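Local coordinates for protein 2',5'-phosphodiesterase 12 (Homo sapiens, PDB 4Z0V) that belongs to the endonuclease/exonuclease/phosphatase family, pairing an E-set-like N-terminal domain with a DNase I-like domain that holds a magnesium ion in the crystal, at residues Pro8-Leu13 and Cys81-Asp85; Thr121-Ile126 and Ser220-Leu224; Val183-Phe188 and Gly203-Ile207; Leu241-Leu245 and Ala303-His308; Pro321-Cys325 and Tyr393-Asp397. Residues are numbered along the deposited sequence.

Contact 1 of 5, residues Pro8-Leu13 and Cys81-Asp85; sequences PAFTEL and CTPGD
Pro8, Pro83 and Phe10 form most of this interface, in which the two chain pieces run roughly antiparallel, their end-to-end directions 147° apart, without any backbone pairing between them. Ala9 and Phe10 are extended; the chain then turns a corner at Thr11 (phi/psi -75/-30°), where Thr11 and Glu12 both face Ser30 as a classic beta bulge, before Glu12 and Leu13 resume a strand. Residues 81 to 84 are likewise extended. The closest approach of the backbones is Pro8 to Pro83, CA to CA 5.4 Å. Here the two proline rings touch, Pro8 CB lying 3.9 Å from Pro83 CB and Pro8 O 3.5 Å from Pro83 CG, while Pro8 CG reaches to 4.0 Å from Asp85 CG. Phe10, chi1 m, lays one ring face under Pro83 in a CH-pi contact, with Pro83 CB 4.1 Å from the Phe10 ring centroid. Its CE2 also sits 3.7 Å from Cys81 CB. Cys81 SG approaches the same ring obliquely, 4.3 Å from its centroid, a sulfur-aromatic contact, and Leu13 CD1 touches Cys81 SG at 3.5 Å. Apolar packing between two sheets is consistent with the immunoglobulin-like sandwich of the E-set clan. Strand 9-14 pairs with strand 28-32, whose Leu31 also touches Phe10 and Pro83, whereas strand 77-82 lies in the opposing sheet between strands 40-46 and 93-96.

Contact 2 of 5, residues Thr121-Ile126 and Ser220-Leu224; sequences TEDALI and SKFSL
A single lysine ammonium group, gripped by main-chain carbonyls, dominates the meeting of residues 121-126 with 220-224. Thr121 and Glu122 are extended; Glu122 to Leu125 then form a type I beta turn, with Asp123 at phi/psi -54/-30° and Ala124 at -75/-13°, closed by Leu125 N to Glu122 O at 3.0 Å. Strand 125-132 starts from this turn. Lys221, just ahead of strand 222-231, points its CB toward the turn, its CA 7.1 Å from that of Asp123, and reaches across with chi1 m, chi2 t, chi3 off the wells near 95° and chi4 t. Its NZ donates to Thr121 O (3.0 Å), Glu122 O (3.1 Å) and Leu125 O (2.9 Å), so that Glu122 O serves both the turn and the lysine. The positive charge is balanced by a salt bridge from Lys221 NZ to Asp176, outside both segments. The two strands belong to the different sheets of the DNase I-like beta sandwich, and the lysine ties them together at one end of it. Thr121 OG1 lies only 2.7 Å from Lys221 NZ, but the angle is too poor for a hydrogen bond. Deeper in, Phe222 (chi1 m) turns its ring edge to Ile126, Phe222 CZ standing 4.1 Å from Ile126 CG1, and both side chains also touch Val177 of the neighbouring strand 177-184.

Contact 3 of 5, residues Val183-Phe188 and Gly203-Ile207; sequences VDRAVF and GVFRI
Strand 177-184 ends at Asp184, the N-cap position, and passes directly into helix 185-198, whose first turn is closed by Phe188 N to Asp184 O at 3.0 Å; residues 203-207 form an extended strand. The helix returns the chain to strand 201-207, parallel to 177-184, making a beta-alpha-beta crossover in which strand 211-218 lies between the two parallel strands. The helix start faces the edge strand, with CA atoms of Arg185 and Ile207 7.1 Å apart and those of Phe188 and Phe205 7.3 Å apart. Phe205 and Phe188, both chi1 t, interlock: their planes lie 13° apart but slid, with centroids at 5.0 Å, so that each ring receives the other's CB. Phe205 CB stands 3.5 Å from the Phe188 ring centroid, and Phe188 CB 4.1 Å from that of Phe205. At the Phe188 ring edge, CZ lies 3.8 Å from Gly203 O; an ideal CB on Gly203 would be tight against this ring. Arg185, extended through chi2, folds its guanidinium over Ile207, Arg185 NH2 approaching Ile207 CG2 to 3.5 Å. At the end of strand 177-184, the Phe205 ring edge meets the main chain, Phe205 CE1 only 3.2 Å from Val183 O.

Contact 4 of 5, residues Leu241-Leu245 and Ala303-His308; sequences LHKEL and AVALAH
Ala303 opens this run of helix 295-316, its CB 3.8 Å from CD2 of Leu245 on helix 243-248, which starts after His242 and a 3-10 turn at Leu241. Val304 fits between Leu245 and His242: its CG2 is 3.7 Å from Leu245 CD2, and its CG1 sits over the His242 ring face, 3.9 Å from the centroid, as a CH-pi contact. Val304 and His242 also have the nearest CA atoms, 6.8 Å apart. His242, at the N-cap with chi1 m, brings CE1 to 3.3 Å from Val304 O, itself the acceptor of His308 N (2.8 Å). In the DNase I-like fold, helix 295-316 packs on the outer face of a sheet, and here segment 241-245 flanks it. One turn on, Ala307 meets the His242 ring edge, CB to CE1 3.7 Å, while Ala307 O lies 3.8 Å from Leu241 CD2. His308 (chi1 t) weakly donates from ND1 to a water at 2.8 Å, also hydrogen-bonded to His242 NE2 at 2.7 Å; His308 NE2 bonds to the carbonyl of His228.

Contact 5 of 5, residues Pro321-Cys325 and Tyr393-Asp397; sequences PVIFC and YIFID
Backbone hydrogen bonds set the register of strands 322-325 and 393-397, antiparallel at 168° with their axes 4.6 Å apart at closest approach. Phe324 and Phe395 form the hydrogen-bonded pair, Phe324 N to Phe395 O and Phe395 N to Phe324 O both at 2.8 Å. Ile323 with Ile396 and Cys325 with Ile394 are non-hydrogen-bonded pairs, CA to CA 4.8 and 4.5 Å. At the end of the ladder Asp397 N donates to Val322 O at 3.0 Å, while Val322 N turns to the Asp397 side chain, making a weak 3.3 Å bond to OD2; Asp397 OD1 is taken by the amide of Asn399. CA-H...O contacts supplement these bonds, from Ile323 CA to Phe395 O and from Cys325 CA to Tyr393 O, each 3.5 Å. Apolar contacts fall on both faces of the ladder. On one, Ile323 CG2 lies 4.1 Å from Ile394 CG2, and Cys325 SG 4.0 Å from Ile394 CG1. On the other, Phe324 CB is 4.2 Å from Phe395 CB, and with chi1 t against m their rings diverge, each meeting Phe328 edge-to-face. The isoleucine face packs on strand 433-439 of the opposing sheet, and the Phe324 side chain packs against helix 295-316, the layering of sheet on sheet with helices outside that characterises the DNase I-like alpha/beta sandwich.

Contact 1 stands apart in the E-set-like N-terminal domain, its nearest atoms about 10 Å from contact 3 and about 27 Å from contact 5; the other four contacts build the DNase I-like part. Contact 3 is nested in the chain loop closed by contact 2, and the two touch where Leu224 CD2 meets Val204 CG1 at 3.8 Å, one sheet against the other. Contacts 4 and 5, centres about 17 Å apart, join through the long helix 295-316 and the strand after it, Ala305 CB lying 3.8 Å from Phe324 CZ. In contact 3, the Asp184 side chain lies about 10 Å from the bound magnesium ion, too far to be a ligand.

Contact 1 of 5, residues Pro8-Leu13 and Cys81-Asp85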
# COMPACT_ATOMS: atom_id res chain seq x y z
N PRO A 8 4.31 -1.99 32.25
CA PRO A 8 4.02 -1.36 30.96
C PRO A 8 5.02 -0.23 30.70
O PRO A 8 5.32 0.55 31.61
CB PRO A 8 2.58 -0.84 31.12
CG PRO A 8 2.03 -1.60 32.29
CD PRO A 8 3.19 -1.81 33.19
N ALA A 9 5.63 -0.22 29.51
CA ALA A 9 6.64 0.77 29.14
C ALA A 9 6.67 0.99 27.65
O ALA A 9 6.50 0.04 26.88
CB ALA A 9 8.02 0.33 29.63
N PHE A 10 6.82 2.26 27.22
CA PHE A 10 6.94 2.63 25.82
C PHE A 10 8.41 2.48 25.45
O PHE A 10 9.24 3.20 25.99
CB PHE A 10 6.43 4.09 25.54
CG PHE A 10 4.94 4.33 25.63
CD1 PHE A 10 4.08 3.82 24.66
CD2 PHE A 10 4.40 5.10 26.65
CE1 PHE A 10 2.70 4.03 24.75
CE2 PHE A 10 3.02 5.31 26.74
CZ PHE A 10 2.18 4.77 25.79
N THR A 11 8.75 1.48 24.59
CA THR A 11 10.12 1.23 24.11
C THR A 11 10.51 2.28 23.08
O THR A 11 11.69 2.62 22.94
CB THR A 11 10.27 -0.18 23.55
OG1 THR A 11 9.34 -0.36 22.48
CG2 THR A 11 10.08 -1.25 24.60
N GLU A 12 9.51 2.77 22.33
CA GLU A 12 9.70 3.81 21.33
C GLU A 12 8.56 4.78 21.50
O GLU A 12 7.43 4.35 21.73
CB GLU A 12 9.75 3.25 19.89
CG GLU A 12 10.90 2.28 19.63
CD GLU A 12 11.02 1.73 18.22
OE1 GLU A 12 10.13 0.96 17.79
OE2 GLU A 12 12.04 2.05 17.56
N LEU A 13 8.88 6.06 21.54
CA LEU A 13 7.92 7.16 21.66
C LEU A 13 8.51 8.24 20.81
O LEU A 13 9.60 8.74 21.14
CB LEU A 13 7.70 7.56 23.14
CG LEU A 13 6.54 8.51 23.37
CD1 LEU A 13 5.23 7.84 23.09
CD2 LEU A 13 6.54 9.02 24.78
N CYS A 81 1.59 10.53 27.67
CA CYS A 81 1.06 9.19 27.58
C CYS A 81 1.51 8.34 28.74
O CYS A 81 2.68 8.39 29.14
CB CYS A 81 1.36 8.53 26.24
SG CYS A 81 3.03 8.83 25.65
N THR A 82 0.57 7.61 29.32
CA THR A 82 0.78 6.70 30.45
C THR A 82 0.55 5.28 29.94
O THR A 82 -0.58 4.97 29.56
CB THR A 82 -0.12 7.04 31.64
OG1 THR A 82 0.19 8.34 32.09
CG2 THR A 82 0.11 6.09 32.82
N PRO A 83 1.60 4.43 29.91
CA PRO A 83 1.42 3.06 29.41
C PRO A 83 0.65 2.23 30.43
O PRO A 83 0.90 2.37 31.63
CB PRO A 83 2.86 2.55 29.25
CG PRO A 83 3.66 3.32 30.25
CD PRO A 83 2.99 4.67 30.36
N GLY A 84 -0.27 1.40 29.95
CA GLY A 84 -1.08 0.54 30.82
C GLY A 84 -1.29 -0.82 30.19
O GLY A 84 -1.15 -0.98 28.97
N ASP A 85 -1.64 -1.81 31.03
CA ASP A 85 -1.88 -3.17 30.54
C ASP A 85 -3.27 -3.70 30.91
O ASP A 85 -3.56 -4.89 30.72
CB ASP A 85 -0.78 -4.12 31.05
CG ASP A 85 -0.77 -4.38 32.54
OD1 ASP A 85 -1.65 -3.83 33.25
OD2 ASP A 85 0.12 -5.10 33.00

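Contact 2 of 5, residues Thr121-Ile126 and Ser220-Leu224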
# COMPACT_ATOMS: atom_id res chain seq x y z
N THR A 121 -16.50 -0.06 7.15
CA THR A 121 -17.59 -0.80 6.53
C THR A 121 -18.14 -1.90 7.41
O THR A 121 -17.45 -2.47 8.26
CB THR A 121 -17.20 -1.35 5.15
OG1 THR A 121 -16.09 -2.24 5.26
CG2 THR A 121 -16.90 -0.26 4.14
N GLU A 122 -19.38 -2.28 7.11
CA GLU A 122 -20.08 -3.38 7.77
C GLU A 122 -19.35 -4.72 7.52
O GLU A 122 -18.56 -4.85 6.57
CB GLU A 122 -21.55 -3.45 7.27
CG GLU A 122 -21.70 -3.73 5.79
CD GLU A 122 -23.11 -3.98 5.29
OE1 GLU A 122 -23.77 -4.91 5.82
OE2 GLU A 122 -23.54 -3.31 4.32
N ASP A 123 -19.64 -5.72 8.36
CA ASP A 123 -19.03 -7.07 8.35
C ASP A 123 -19.10 -7.80 6.99
O ASP A 123 -18.22 -8.62 6.68
CB ASP A 123 -19.71 -7.95 9.42
CG ASP A 123 -19.67 -7.40 10.84
OD1 ASP A 123 -19.04 -6.32 11.06
OD2 ASP A 123 -20.29 -8.02 11.74
N ALA A 124 -20.13 -7.52 6.18
CA ALA A 124 -20.29 -8.18 4.89
C ALA A 124 -19.33 -7.63 3.84
O ALA A 124 -19.20 -8.24 2.77
CB ALA A 124 -21.73 -8.02 4.39
N LEU A 125 -18.67 -6.48 4.11
CA LEU A 125 -17.79 -5.83 3.13
C LEU A 125 -16.31 -5.92 3.49
O LEU A 125 -15.94 -6.14 4.65
CB LEU A 125 -18.15 -4.34 2.95
CG LEU A 125 -19.60 -3.99 2.57
CD1 LEU A 125 -19.79 -2.47 2.47
CD2 LEU A 125 -20.01 -4.66 1.29
N ILE A 126 -15.48 -5.74 2.45
CA ILE A 126 -14.04 -5.65 2.57
C ILE A 126 -13.63 -4.43 1.78
O ILE A 126 -13.60 -4.50 0.54
CB ILE A 126 -13.25 -6.91 2.10
CG1 ILE A 126 -13.82 -8.23 2.68
CG2 ILE A 126 -11.72 -6.74 2.40
CD1 ILE A 126 -13.22 -9.51 1.94
N SER A 220 -10.18 -5.50 13.69
CA SER A 220 -11.56 -5.73 14.12
C SER A 220 -12.30 -6.66 13.12
O SER A 220 -13.33 -7.22 13.47
CB SER A 220 -12.32 -4.42 14.29
OG SER A 220 -12.60 -3.84 13.03
N LYS A 221 -11.76 -6.83 11.89
CA LYS A 221 -12.39 -7.70 10.91
C LYS A 221 -11.54 -8.91 10.57
O LYS A 221 -12.08 -9.88 10.05
CB LYS A 221 -12.73 -6.93 9.63
CG LYS A 221 -13.84 -5.92 9.89
CD LYS A 221 -14.05 -4.97 8.74
CE LYS A 221 -15.13 -5.45 7.82
NZ LYS A 221 -15.54 -4.39 6.87
N PHE A 222 -10.21 -8.85 10.78
CA PHE A 222 -9.31 -9.95 10.37
C PHE A 222 -8.16 -10.22 11.32
O PHE A 222 -7.64 -9.30 11.94
CB PHE A 222 -8.66 -9.62 9.01
CG PHE A 222 -9.63 -9.57 7.85
CD1 PHE A 222 -10.23 -10.74 7.38
CD2 PHE A 222 -10.00 -8.35 7.27
CE1 PHE A 222 -11.12 -10.70 6.31
CE2 PHE A 222 -10.91 -8.31 6.21
CZ PHE A 222 -11.47 -9.48 5.74
N SER A 223 -7.70 -11.47 11.32
CA SER A 223 -6.48 -11.91 11.99
C SER A 223 -5.58 -12.53 10.93
O SER A 223 -6.08 -13.18 10.00
CB SER A 223 -6.78 -12.94 13.09
OG SER A 223 -7.41 -12.32 14.20
N LEU A 224 -4.27 -12.42 11.11
CA LEU A 224 -3.35 -13.04 10.16
C LEU A 224 -3.11 -14.50 10.55
O LEU A 224 -2.78 -14.78 11.70
CB LEU A 224 -2.03 -12.25 10.19
CG LEU A 224 -0.89 -12.78 9.32
CD1 LEU A 224 -1.22 -12.64 7.83
CD2 LEU A 224 0.40 -11.99 9.63

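Contact 3 of 5, residues Val183-Phe188 and Gly203-Ile207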
# COMPACT_ATOMS: atom_id res chain seq x y z
N VAL A 183 7.30 0.69 -0.72
CA VAL A 183 7.36 1.07 0.68
C VAL A 183 8.81 1.00 1.13
O VAL A 183 9.38 -0.10 1.20
CB VAL A 183 6.47 0.14 1.56
CG1 VAL A 183 6.56 0.52 3.06
CG2 VAL A 183 5.01 0.15 1.09
N ASP A 184 9.38 2.12 1.56
CA ASP A 184 10.75 2.09 2.09
C ASP A 184 10.74 1.48 3.48
O ASP A 184 9.72 1.55 4.18
CB ASP A 184 11.34 3.52 2.18
CG ASP A 184 11.36 4.29 0.89
OD1 ASP A 184 10.42 5.12 0.67
OD2 ASP A 184 12.36 4.17 0.15
N ARG A 185 11.88 0.86 3.89
CA ARG A 185 11.98 0.24 5.20
C ARG A 185 11.58 1.22 6.32
O ARG A 185 10.74 0.87 7.15
CB ARG A 185 13.39 -0.35 5.47
CG ARG A 185 13.49 -1.02 6.84
CD ARG A 185 14.86 -1.60 7.17
NE ARG A 185 15.21 -2.78 6.36
CZ ARG A 185 14.69 -3.99 6.52
NH1 ARG A 185 13.75 -4.21 7.43
NH2 ARG A 185 15.08 -4.99 5.75
N ALA A 186 12.14 2.45 6.36
CA ALA A 186 11.81 3.44 7.40
C ALA A 186 10.38 3.96 7.26
O ALA A 186 9.78 4.31 8.27
CB ALA A 186 12.79 4.62 7.37
N VAL A 187 9.82 3.96 6.04
CA VAL A 187 8.43 4.41 5.85
C VAL A 187 7.50 3.40 6.54
O VAL A 187 6.57 3.81 7.24
CB VAL A 187 8.11 4.61 4.35
CG1 VAL A 187 6.59 4.76 4.12
CG2 VAL A 187 8.88 5.83 3.83
N PHE A 188 7.76 2.09 6.37
CA PHE A 188 6.96 1.06 7.02
C PHE A 188 6.99 1.23 8.53
O PHE A 188 5.94 1.33 9.14
CB PHE A 188 7.44 -0.35 6.65
CG PHE A 188 6.60 -1.44 7.28
CD1 PHE A 188 5.34 -1.74 6.79
CD2 PHE A 188 7.05 -2.13 8.40
CE1 PHE A 188 4.55 -2.71 7.40
CE2 PHE A 188 6.25 -3.09 9.02
CZ PHE A 188 5.01 -3.38 8.51
N GLY A 203 0.20 -4.52 10.14
CA GLY A 203 0.83 -4.76 8.85
C GLY A 203 2.02 -5.69 8.84
O GLY A 203 2.63 -5.96 9.88
N VAL A 204 2.34 -6.17 7.62
CA VAL A 204 3.50 -7.03 7.35
C VAL A 204 4.26 -6.43 6.16
O VAL A 204 3.68 -5.79 5.26
CB VAL A 204 3.10 -8.52 7.15
CG1 VAL A 204 2.58 -9.12 8.46
CG2 VAL A 204 2.09 -8.69 6.02
N PHE A 205 5.58 -6.59 6.18
CA PHE A 205 6.47 -5.96 5.19
C PHE A 205 7.37 -6.99 4.55
O PHE A 205 7.94 -7.84 5.24
CB PHE A 205 7.29 -4.87 5.91
CG PHE A 205 8.26 -4.07 5.07
CD1 PHE A 205 7.81 -3.32 3.99
CD2 PHE A 205 9.60 -3.98 5.43
CE1 PHE A 205 8.71 -2.55 3.22
CE2 PHE A 205 10.50 -3.21 4.67
CZ PHE A 205 10.04 -2.50 3.57
N ARG A 206 7.54 -6.89 3.22
CA ARG A 206 8.45 -7.75 2.46
C ARG A 206 9.35 -6.84 1.62
O ARG A 206 8.90 -6.31 0.61
CB ARG A 206 7.66 -8.76 1.60
CG ARG A 206 8.51 -9.58 0.58
CD ARG A 206 9.60 -10.40 1.25
NE ARG A 206 9.04 -11.28 2.27
CZ ARG A 206 9.74 -12.06 3.09
NH1 ARG A 206 11.07 -12.08 3.02
NH2 ARG A 206 9.12 -12.82 3.98
N ILE A 207 10.58 -6.62 2.08
CA ILE A 207 11.47 -5.72 1.36
C ILE A 207 12.17 -6.45 0.20
O ILE A 207 12.30 -7.67 0.24
CB ILE A 207 12.51 -5.06 2.33
CG1 ILE A 207 13.05 -3.73 1.73
CG2 ILE A 207 13.64 -6.03 2.75
CD1 ILE A 207 13.78 -2.89 2.65

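Contact 4 of 5, residues Leu241-Leu245 and Ala303-His308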
# COMPACT_ATOMS: atom_id res chain seq x y z
N LEU A 241 6.91 -26.96 -7.82
CA LEU A 241 5.55 -26.50 -8.16
C LEU A 241 5.50 -25.86 -9.57
O LEU A 241 4.48 -25.95 -10.26
CB LEU A 241 5.10 -25.48 -7.09
CG LEU A 241 3.71 -24.92 -7.24
CD1 LEU A 241 2.66 -25.99 -6.91
CD2 LEU A 241 3.56 -23.69 -6.35
N HIS A 242 6.60 -25.21 -9.97
CA HIS A 242 6.68 -24.48 -11.25
C HIS A 242 7.48 -25.25 -12.32
O HIS A 242 7.86 -24.65 -13.32
CB HIS A 242 7.33 -23.09 -10.99
CG HIS A 242 6.61 -22.34 -9.91
ND1 HIS A 242 5.35 -21.81 -10.12
CD2 HIS A 242 6.96 -22.13 -8.62
CE1 HIS A 242 4.99 -21.26 -8.96
NE2 HIS A 242 5.91 -21.47 -8.02
N LYS A 243 7.65 -26.58 -12.14
CA LYS A 243 8.48 -27.38 -13.07
C LYS A 243 7.97 -27.34 -14.51
O LYS A 243 8.80 -27.22 -15.41
CB LYS A 243 8.67 -28.84 -12.60
CG LYS A 243 7.41 -29.71 -12.54
CD LYS A 243 7.72 -31.13 -12.03
N GLU A 244 6.64 -27.37 -14.73
CA GLU A 244 6.04 -27.32 -16.07
C GLU A 244 6.36 -25.99 -16.78
O GLU A 244 6.63 -25.99 -17.99
CB GLU A 244 4.53 -27.55 -15.99
CG GLU A 244 3.90 -28.01 -17.29
CD GLU A 244 2.39 -28.17 -17.23
OE1 GLU A 244 1.91 -28.92 -16.35
OE2 GLU A 244 1.70 -27.56 -18.07
N LEU A 245 6.32 -24.87 -16.04
CA LEU A 245 6.65 -23.57 -16.62
C LEU A 245 8.16 -23.47 -16.91
O LEU A 245 8.56 -23.00 -17.98
CB LEU A 245 6.18 -22.45 -15.69
CG LEU A 245 6.42 -21.02 -16.15
CD1 LEU A 245 5.64 -20.71 -17.42
CD2 LEU A 245 6.02 -20.06 -15.05
N ALA A 303 2.39 -15.92 -14.30
CA ALA A 303 2.15 -17.37 -14.33
C ALA A 303 2.68 -18.04 -13.03
O ALA A 303 1.99 -18.89 -12.45
CB ALA A 303 2.83 -17.98 -15.55
N VAL A 304 3.86 -17.59 -12.55
CA VAL A 304 4.44 -18.09 -11.27
C VAL A 304 3.50 -17.66 -10.13
O VAL A 304 3.19 -18.47 -9.24
CB VAL A 304 5.87 -17.56 -11.02
CG1 VAL A 304 6.38 -17.93 -9.61
CG2 VAL A 304 6.86 -18.04 -12.09
N ALA A 305 3.12 -16.37 -10.13
CA ALA A 305 2.26 -15.83 -9.05
C ALA A 305 0.97 -16.61 -8.94
O ALA A 305 0.60 -17.00 -7.84
CB ALA A 305 1.95 -14.34 -9.29
N LEU A 306 0.28 -16.83 -10.07
CA LEU A 306 -1.00 -17.53 -10.03
C LEU A 306 -0.86 -18.99 -9.60
O LEU A 306 -1.69 -19.46 -8.82
CB LEU A 306 -1.75 -17.41 -11.37
CG LEU A 306 -2.23 -15.98 -11.74
CD1 LEU A 306 -2.94 -15.98 -13.12
CD2 LEU A 306 -3.16 -15.37 -10.65
N ALA A 307 0.22 -19.67 -10.03
CA ALA A 307 0.49 -21.06 -9.61
C ALA A 307 0.80 -21.10 -8.11
O ALA A 307 0.37 -22.02 -7.42
CB ALA A 307 1.65 -21.66 -10.41
N HIS A 308 1.55 -20.11 -7.62
CA HIS A 308 1.85 -20.02 -6.19
C HIS A 308 0.55 -19.77 -5.39
O HIS A 308 0.32 -20.42 -4.37
CB HIS A 308 2.88 -18.91 -5.88
CG HIS A 308 3.24 -18.89 -4.43
ND1 HIS A 308 3.84 -19.98 -3.81
CD2 HIS A 308 3.02 -17.92 -3.50
CE1 HIS A 308 3.99 -19.64 -2.54
NE2 HIS A 308 3.50 -18.42 -2.29
O HOH W 1 5.95 -20.98 -5.32

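Contact 5 of 5, residues Pro321-Cys325 and Tyr393-Asp397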
# COMPACT_ATOMS: atom_id res chain seq x y z
N PRO A 321 -10.91 -18.06 -1.07
CA PRO A 321 -10.91 -17.08 -2.17
C PRO A 321 -9.70 -16.15 -2.13
O PRO A 321 -8.97 -16.13 -1.15
CB PRO A 321 -12.22 -16.33 -1.97
CG PRO A 321 -12.48 -16.40 -0.52
CD PRO A 321 -11.94 -17.73 -0.06
N VAL A 322 -9.49 -15.41 -3.22
CA VAL A 322 -8.31 -14.58 -3.41
C VAL A 322 -8.61 -13.14 -3.76
O VAL A 322 -9.55 -12.83 -4.48
CB VAL A 322 -7.45 -15.24 -4.57
CG1 VAL A 322 -6.27 -14.34 -4.98
CG2 VAL A 322 -6.95 -16.63 -4.18
N ILE A 323 -7.76 -12.24 -3.23
CA ILE A 323 -7.68 -10.83 -3.61
C ILE A 323 -6.25 -10.67 -4.06
O ILE A 323 -5.35 -11.06 -3.31
CB ILE A 323 -8.06 -9.80 -2.51
CG1 ILE A 323 -9.55 -9.90 -2.13
CG2 ILE A 323 -7.72 -8.35 -2.97
CD1 ILE A 323 -9.86 -9.20 -0.81
N PHE A 324 -6.02 -10.16 -5.26
CA PHE A 324 -4.65 -9.97 -5.75
C PHE A 324 -4.46 -8.52 -6.19
O PHE A 324 -4.93 -8.10 -7.26
CB PHE A 324 -4.34 -10.97 -6.89
CG PHE A 324 -2.92 -11.10 -7.39
CD1 PHE A 324 -1.89 -10.35 -6.83
CD2 PHE A 324 -2.61 -11.99 -8.41
CE1 PHE A 324 -0.56 -10.50 -7.28
CE2 PHE A 324 -1.28 -12.14 -8.86
CZ PHE A 324 -0.27 -11.38 -8.29
N CYS A 325 -3.79 -7.75 -5.33
CA CYS A 325 -3.49 -6.34 -5.57
C CYS A 325 -2.12 -6.21 -6.18
O CYS A 325 -1.27 -7.06 -5.97
CB CYS A 325 -3.52 -5.59 -4.24
SG CYS A 325 -5.15 -5.50 -3.46
N TYR A 393 -3.97 -2.75 -10.36
CA TYR A 393 -5.27 -3.44 -10.32
C TYR A 393 -5.55 -4.06 -8.98
O TYR A 393 -4.63 -4.41 -8.24
CB TYR A 393 -5.32 -4.56 -11.38
CG TYR A 393 -5.01 -4.10 -12.79
CD1 TYR A 393 -6.01 -3.59 -13.61
CD2 TYR A 393 -3.72 -4.18 -13.30
CE1 TYR A 393 -5.72 -3.12 -14.90
CE2 TYR A 393 -3.41 -3.70 -14.57
CZ TYR A 393 -4.42 -3.19 -15.37
OH TYR A 393 -4.10 -2.71 -16.62
N ILE A 394 -6.84 -4.22 -8.66
CA ILE A 394 -7.29 -5.02 -7.52
C ILE A 394 -8.03 -6.18 -8.19
O ILE A 394 -9.14 -5.97 -8.65
CB ILE A 394 -8.16 -4.27 -6.50
CG1 ILE A 394 -7.35 -3.13 -5.81
CG2 ILE A 394 -8.74 -5.25 -5.45
CD1 ILE A 394 -8.25 -2.08 -5.06
N PHE A 395 -7.39 -7.33 -8.32
CA PHE A 395 -8.05 -8.48 -8.97
C PHE A 395 -8.79 -9.27 -7.92
O PHE A 395 -8.22 -9.63 -6.88
CB PHE A 395 -7.04 -9.36 -9.70
CG PHE A 395 -6.44 -8.73 -10.93
CD1 PHE A 395 -7.23 -8.42 -12.04
CD2 PHE A 395 -5.07 -8.51 -11.02
CE1 PHE A 395 -6.67 -7.83 -13.18
CE2 PHE A 395 -4.50 -7.96 -12.18
CZ PHE A 395 -5.30 -7.64 -13.25
N ILE A 396 -10.09 -9.55 -8.19
CA ILE A 396 -10.90 -10.26 -7.19
C ILE A 396 -11.41 -11.58 -7.71
O ILE A 396 -11.74 -11.70 -8.88
CB ILE A 396 -12.07 -9.41 -6.65
CG1 ILE A 396 -13.09 -9.06 -7.76
CG2 ILE A 396 -11.54 -8.13 -5.94
CD1 ILE A 396 -14.42 -8.56 -7.28
N ASP A 397 -11.47 -12.55 -6.83
CA ASP A 397 -12.00 -13.89 -7.11
C ASP A 397 -13.52 -13.81 -7.26
O ASP A 397 -14.22 -13.66 -6.25
CB ASP A 397 -11.63 -14.81 -5.94
CG ASP A 397 -11.97 -16.26 -6.11
OD1 ASP A 397 -12.69 -16.60 -7.09
OD2 ASP A 397 -11.52 -17.07 -5.27